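Local coordinates for protein putative dioxygenase (1H-3-hydroxy-4-oxoquinaldine 2,4-dioxygenase) (Mycobacteroides abscessus subsp. abscessus, PDB 6RA3) that cleaves the quinolone ring of the Pseudomonas quorum-sensing signal PQS with dioxygen, giving N-octanoylanthranilate and carbon monoxide, at residues V24-Y38 / V87-G99. Sequence-based numbering, arbitrary orientation.
Sequences VFVTLSGWAHDLRAY and VDSFVPIAHAHGG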
loop_
_atom_site.group_PDB
_atom_site.type_symbol
_atom_site.label_atom_id
_atom_site.label_comp_id
_atom_site.label_asym_id
_atom_site.label_seq_id
_atom_site.Cartn_x
_atom_site.Cartn_y
_atom_site.Cartn_z
ATOM N N VAL A 24 -15.184 10.040 17.619
ATOM C CA VAL A 24 -14.113 9.533 16.775
ATOM C C VAL A 24 -13.022 10.596 16.674
ATOM O O VAL A 24 -13.312 11.779 16.454
ATOM C CB VAL A 24 -14.683 9.170 15.392
ATOM C CG1 VAL A 24 -13.594 8.690 14.400
ATOM C CG2 VAL A 24 -15.797 8.149 15.550
ATOM N N PHE A 25 -11.766 10.191 16.836
ATOM C CA PHE A 25 -10.666 11.071 16.453
ATOM C C PHE A 25 -10.513 11.116 14.926
ATOM O O PHE A 25 -10.416 10.074 14.271
ATOM C CB PHE A 25 -9.370 10.612 17.086
ATOM C CG PHE A 25 -9.298 10.851 18.565
ATOM C CD1 PHE A 25 -9.625 12.090 19.098
ATOM C CD2 PHE A 25 -8.901 9.837 19.424
ATOM C CE1 PHE A 25 -9.545 12.320 20.459
ATOM C CE2 PHE A 25 -8.823 10.059 20.787
ATOM C CZ PHE A 25 -9.147 11.301 21.305
ATOM N N VAL A 26 -10.477 12.325 14.354
ATOM C CA VAL A 26 -10.255 12.511 12.918
ATOM C C VAL A 26 -8.997 13.348 12.757
ATOM O O VAL A 26 -8.956 14.520 13.166
ATOM C CB VAL A 26 -11.454 13.151 12.206
ATOM C CG1 VAL A 26 -11.142 13.346 10.720
ATOM C CG2 VAL A 26 -12.690 12.308 12.359
ATOM N N THR A 27 -7.947 12.727 12.232
ATOM C CA THR A 27 -6.690 13.398 12.031
ATOM C C THR A 27 -6.696 14.072 10.665
ATOM O O THR A 27 -7.216 13.532 9.679
ATOM C CB THR A 27 -5.496 12.454 12.149
ATOM O OG1 THR A 27 -5.336 11.672 10.956
ATOM C CG2 THR A 27 -5.646 11.549 13.359
ATOM N N LEU A 28 -6.158 15.282 10.644
ATOM C CA LEU A 28 -6.124 16.135 9.462
ATOM C C LEU A 28 -4.731 16.714 9.431
ATOM O O LEU A 28 -4.290 17.308 10.421
ATOM C CB LEU A 28 -7.176 17.238 9.526
ATOM C CG LEU A 28 -8.622 16.770 9.620
ATOM C CD1 LEU A 28 -9.521 17.927 10.010
ATOM C CD2 LEU A 28 -9.105 16.130 8.328
ATOM N N SER A 29 -4.030 16.502 8.319
ATOM C CA SER A 29 -2.643 16.896 8.210
ATOM C C SER A 29 -2.571 18.317 7.635
ATOM O O SER A 29 -3.587 18.934 7.311
ATOM C CB SER A 29 -1.870 15.885 7.359
ATOM O OG SER A 29 -1.911 14.577 7.924
ATOM N N GLY A 30 -1.361 18.853 7.565
ATOM C CA GLY A 30 -1.112 20.133 6.931
ATOM C C GLY A 30 -1.009 19.984 5.421
ATOM O O GLY A 30 -1.348 18.948 4.848
ATOM N N TRP A 31 -0.530 21.044 4.764
ATOM C CA TRP A 31 -0.416 21.020 3.312
ATOM C C TRP A 31 0.812 20.218 2.942
ATOM O O TRP A 31 1.839 20.314 3.597
ATOM C CB TRP A 31 -0.317 22.432 2.716
ATOM C CG TRP A 31 -1.595 23.114 2.648
ATOM C CD1 TRP A 31 -2.141 23.871 3.620
ATOM C CD2 TRP A 31 -2.551 23.096 1.563
ATOM N NE1 TRP A 31 -3.360 24.329 3.223
ATOM C CE2 TRP A 31 -3.632 23.873 1.962
ATOM C CE3 TRP A 31 -2.577 22.511 0.297
ATOM C CZ2 TRP A 31 -4.730 24.102 1.146
ATOM C CZ3 TRP A 31 -3.674 22.712 -0.498
ATOM C CH2 TRP A 31 -4.734 23.509 -0.080
ATOM N N ALA A 32 0.692 19.400 1.893
ATOM C CA ALA A 32 1.814 18.694 1.286
ATOM C C ALA A 32 2.287 17.502 2.089
ATOM O O ALA A 32 3.443 17.106 1.973
ATOM C CB ALA A 32 3.029 19.605 1.038
ATOM N N HIS A 33 1.438 16.906 2.911
ATOM C CA HIS A 33 1.819 15.648 3.521
ATOM C C HIS A 33 0.533 14.946 3.898
ATOM O O HIS A 33 -0.565 15.498 3.759
ATOM C CB HIS A 33 2.814 15.830 4.693
ATOM C CG HIS A 33 2.280 16.583 5.868
ATOM N ND1 HIS A 33 2.978 16.676 7.051
ATOM C CD2 HIS A 33 1.140 17.289 6.050
ATOM C CE1 HIS A 33 2.286 17.392 7.917
ATOM N NE2 HIS A 33 1.171 17.786 7.333
ATOM N N ASP A 34 0.676 13.687 4.301
ATOM C CA ASP A 34 -0.497 12.828 4.379
ATOM C C ASP A 34 -0.663 12.226 5.773
ATOM O O ASP A 34 -0.089 12.718 6.748
ATOM C CB ASP A 34 -0.401 11.741 3.303
ATOM C CG ASP A 34 0.801 10.835 3.478
ATOM O OD1 ASP A 34 1.546 10.988 4.474
ATOM O OD2 ASP A 34 1.012 9.960 2.601
ATOM N N LEU A 35 -1.416 11.137 5.865
ATOM C CA LEU A 35 -1.793 10.611 7.162
ATOM C C LEU A 35 -0.601 10.051 7.929
ATOM O O LEU A 35 -0.692 9.897 9.156
ATOM C CB LEU A 35 -2.934 9.614 6.953
ATOM C CG LEU A 35 -2.811 8.532 5.890
ATOM C CD1 LEU A 35 -1.556 7.701 6.145
ATOM C CD2 LEU A 35 -4.078 7.667 5.877
ATOM N N ARG A 36 0.550 9.844 7.277
ATOM C CA ARG A 36 1.785 9.518 7.988
ATOM C C ARG A 36 2.226 10.608 8.959
ATOM O O ARG A 36 3.134 10.365 9.769
ATOM C CB ARG A 36 2.948 9.274 7.021
ATOM C CG ARG A 36 2.688 8.245 5.900
ATOM C CD ARG A 36 3.888 8.137 4.927
ATOM N NE ARG A 36 5.083 7.653 5.635
ATOM C CZ ARG A 36 5.555 6.401 5.600
ATOM N NH1 ARG A 36 4.954 5.457 4.876
ATOM N NH2 ARG A 36 6.649 6.086 6.297
ATOM N N ALA A 37 1.660 11.812 8.871
ATOM C CA ALA A 37 1.916 12.813 9.901
ATOM C C ALA A 37 1.464 12.322 11.274
ATOM O O ALA A 37 1.879 12.890 12.294
ATOM C CB ALA A 37 1.214 14.136 9.574
ATOM N N TYR A 38 0.624 11.283 11.317
ATOM C CA TYR A 38 0.023 10.793 12.554
ATOM C C TYR A 38 0.412 9.355 12.861
ATOM O O TYR A 38 -0.182 8.745 13.747
ATOM C CB TYR A 38 -1.490 10.940 12.492
ATOM C CG TYR A 38 -1.899 12.394 12.535
ATOM C CD1 TYR A 38 -2.083 13.044 13.750
ATOM C CD2 TYR A 38 -2.063 13.127 11.371
ATOM C CE1 TYR A 38 -2.452 14.371 13.808
ATOM C CE2 TYR A 38 -2.440 14.472 11.412
ATOM C CZ TYR A 38 -2.622 15.087 12.644
ATOM O OH TYR A 38 -2.982 16.412 12.721
ATOM N N VAL A 87 -19.606 8.030 10.724
ATOM C CA VAL A 87 -19.044 8.646 11.911
ATOM C C VAL A 87 -20.055 9.682 12.365
ATOM O O VAL A 87 -20.446 10.554 11.584
ATOM C CB VAL A 87 -17.685 9.281 11.623
ATOM C CG1 VAL A 87 -17.236 10.122 12.806
ATOM C CG2 VAL A 87 -16.662 8.190 11.311
ATOM N N ASP A 88 -20.521 9.557 13.602
ATOM C CA ASP A 88 -21.389 10.592 14.149
ATOM C C ASP A 88 -20.526 11.680 14.783
ATOM O O ASP A 88 -19.941 12.509 14.072
ATOM C CB ASP A 88 -22.394 10.007 15.146
ATOM C CG ASP A 88 -23.493 11.017 15.523
ATOM O OD1 ASP A 88 -23.482 12.165 14.989
ATOM O OD2 ASP A 88 -24.378 10.662 16.338
ATOM N N SER A 89 -20.409 11.688 16.105
ATOM C CA SER A 89 -19.674 12.758 16.755
ATOM C C SER A 89 -18.180 12.497 16.648
ATOM O O SER A 89 -17.719 11.354 16.733
ATOM C CB SER A 89 -20.096 12.912 18.219
ATOM O OG SER A 89 -19.848 11.736 18.972
ATOM N N PHE A 90 -17.415 13.566 16.447
ATOM C CA PHE A 90 -16.000 13.393 16.207
ATOM C C PHE A 90 -15.242 14.635 16.615
ATOM O O PHE A 90 -15.787 15.738 16.704
ATOM C CB PHE A 90 -15.719 13.028 14.735
ATOM C CG PHE A 90 -16.150 14.072 13.712
ATOM C CD1 PHE A 90 -17.416 14.041 13.149
ATOM C CD2 PHE A 90 -15.255 15.023 13.268
ATOM C CE1 PHE A 90 -17.795 14.977 12.163
ATOM C CE2 PHE A 90 -15.616 15.951 12.284
ATOM C CZ PHE A 90 -16.874 15.925 11.737
ATOM N N VAL A 91 -13.960 14.418 16.839
ATOM C CA VAL A 91 -13.043 15.425 17.338
ATOM C C VAL A 91 -11.907 15.555 16.336
ATOM O O VAL A 91 -10.969 14.758 16.341
ATOM C CB VAL A 91 -12.509 15.048 18.731
ATOM C CG1 VAL A 91 -11.340 15.919 19.106
ATOM C CG2 VAL A 91 -13.618 15.148 19.756
ATOM N N PRO A 92 -11.941 16.576 15.469
ATOM C CA PRO A 92 -10.794 16.833 14.593
ATOM C C PRO A 92 -9.517 17.117 15.366
ATOM O O PRO A 92 -9.519 17.837 16.362
ATOM C CB PRO A 92 -11.232 18.057 13.790
ATOM C CG PRO A 92 -12.704 18.041 13.815
ATOM C CD PRO A 92 -13.120 17.389 15.097
ATOM N N ILE A 93 -8.426 16.518 14.900
ATOM C CA ILE A 93 -7.065 16.859 15.281
ATOM C C ILE A 93 -6.379 17.336 14.000
ATOM O O ILE A 93 -6.299 16.573 13.031
ATOM C CB ILE A 93 -6.310 15.666 15.889
ATOM C CG1 ILE A 93 -7.106 15.021 17.043
ATOM C CG2 ILE A 93 -4.885 16.084 16.340
ATOM C CD1 ILE A 93 -6.325 13.877 17.767
ATOM N N ALA A 94 -5.876 18.583 13.990
ATOM C CA ALA A 94 -5.444 19.232 12.744
ATOM C C ALA A 94 -4.084 19.902 12.886
ATOM O O ALA A 94 -3.863 20.701 13.807
ATOM C CB ALA A 94 -6.485 20.256 12.296
ATOM N N HIS A 95 -3.183 19.616 11.942
ATOM C CA HIS A 95 -1.832 20.147 11.993
ATOM C C HIS A 95 -1.723 21.461 11.231
ATOM O O HIS A 95 -2.176 21.567 10.082
ATOM C CB HIS A 95 -0.817 19.176 11.422
ATOM C CG HIS A 95 0.565 19.732 11.404
ATOM N ND1 HIS A 95 1.142 20.253 10.266
ATOM C CD2 HIS A 95 1.475 19.889 12.394
ATOM C CE1 HIS A 95 2.359 20.671 10.549
ATOM N NE2 HIS A 95 2.584 20.461 11.834
ATOM N N ALA A 96 -1.073 22.435 11.870
ATOM C CA ALA A 96 -0.889 23.778 11.332
ATOM C C ALA A 96 -2.089 24.193 10.496
ATOM O O ALA A 96 -3.226 24.208 10.977
ATOM C CB ALA A 96 0.403 23.852 10.521
ATOM N N HIS A 97 -1.864 24.505 9.229
ATOM C CA HIS A 97 -2.916 25.179 8.497
ATOM C C HIS A 97 -4.063 24.264 8.106
ATOM O O HIS A 97 -5.101 24.774 7.676
ATOM C CB HIS A 97 -2.265 25.920 7.326
ATOM C CG HIS A 97 -1.293 26.951 7.811
ATOM N ND1 HIS A 97 -1.703 28.169 8.313
ATOM C CD2 HIS A 97 0.046 26.893 8.008
ATOM C CE1 HIS A 97 -0.643 28.847 8.725
ATOM N NE2 HIS A 97 0.427 28.093 8.558
ATOM N N GLY A 98 -3.968 22.949 8.356
ATOM C CA GLY A 98 -5.183 22.148 8.377
ATOM C C GLY A 98 -6.185 22.625 9.417
ATOM O O GLY A 98 -7.396 22.393 9.263
ATOM N N GLY A 99 -5.705 23.329 10.461
ATOM C CA GLY A 99 -6.610 23.938 11.435
ATOM C C GLY A 99 -7.716 24.749 10.800
ATOM O O GLY A 99 -8.844 24.787 11.304
HETATM O O HOH W 1 -5.052 25.835 4.957
#
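Val24 to Leu28 and Phe90 to Ala94 pair as parallel strands, joined by a ladder that starts where Val24 N donates to Ser89 O and ends where His95 N donates to Leu28 O. Val24, Val26 and Leu28 turn both N and O toward the odd-numbered residues Ser89 to His95, as in Val91 N to Val24 O (2.7 Å) and Val26 N to Val91 O (3.2 Å). Pro92, lacking an N-H, fits because its nitrogen lies off this ladder; its CA instead lies against Val26 O.

Mostly apolar side chains line both faces. Facing helices 71-84 and 99-109, Val26 has CG1 anti to its backbone N (chi1 179°), which leaves CG2 beside that N to meet CD2 of the Phe90 ring at 3.8 Å, while Leu28 CD1 lies alongside Pro92 CB. On the other face, Phe25 CD1 meets Ile93 CD1 at 4.0 Å.

These are neighbouring central strands of the alpha/beta hydrolase fold, and the turn leading into helix 99-109 is the nucleophile elbow. Ala96 holds the nucleophile position, with its strained positive phi (34°) but no nucleophilic side chain; His97 probably binds the substrate.

Polar groups gather at this C-terminal end. Tyr38 OH donates to Leu28 O (2.8 Å) from the face opposite His95 N, so two donors grip one buried carbonyl, and Thr27 CB sits over the centre of the tyrosine ring. His33 NE2, accepting from Gly30 N, comes within 3.8 Å of His95 ND1 without a hydrogen bond, the rings oblique at 59°; His95 NE2 is hydrogen-bonded to the backbone O of His246, the probable active-site proton donor/acceptor. One water bridges Trp31 NE1 to His97 O.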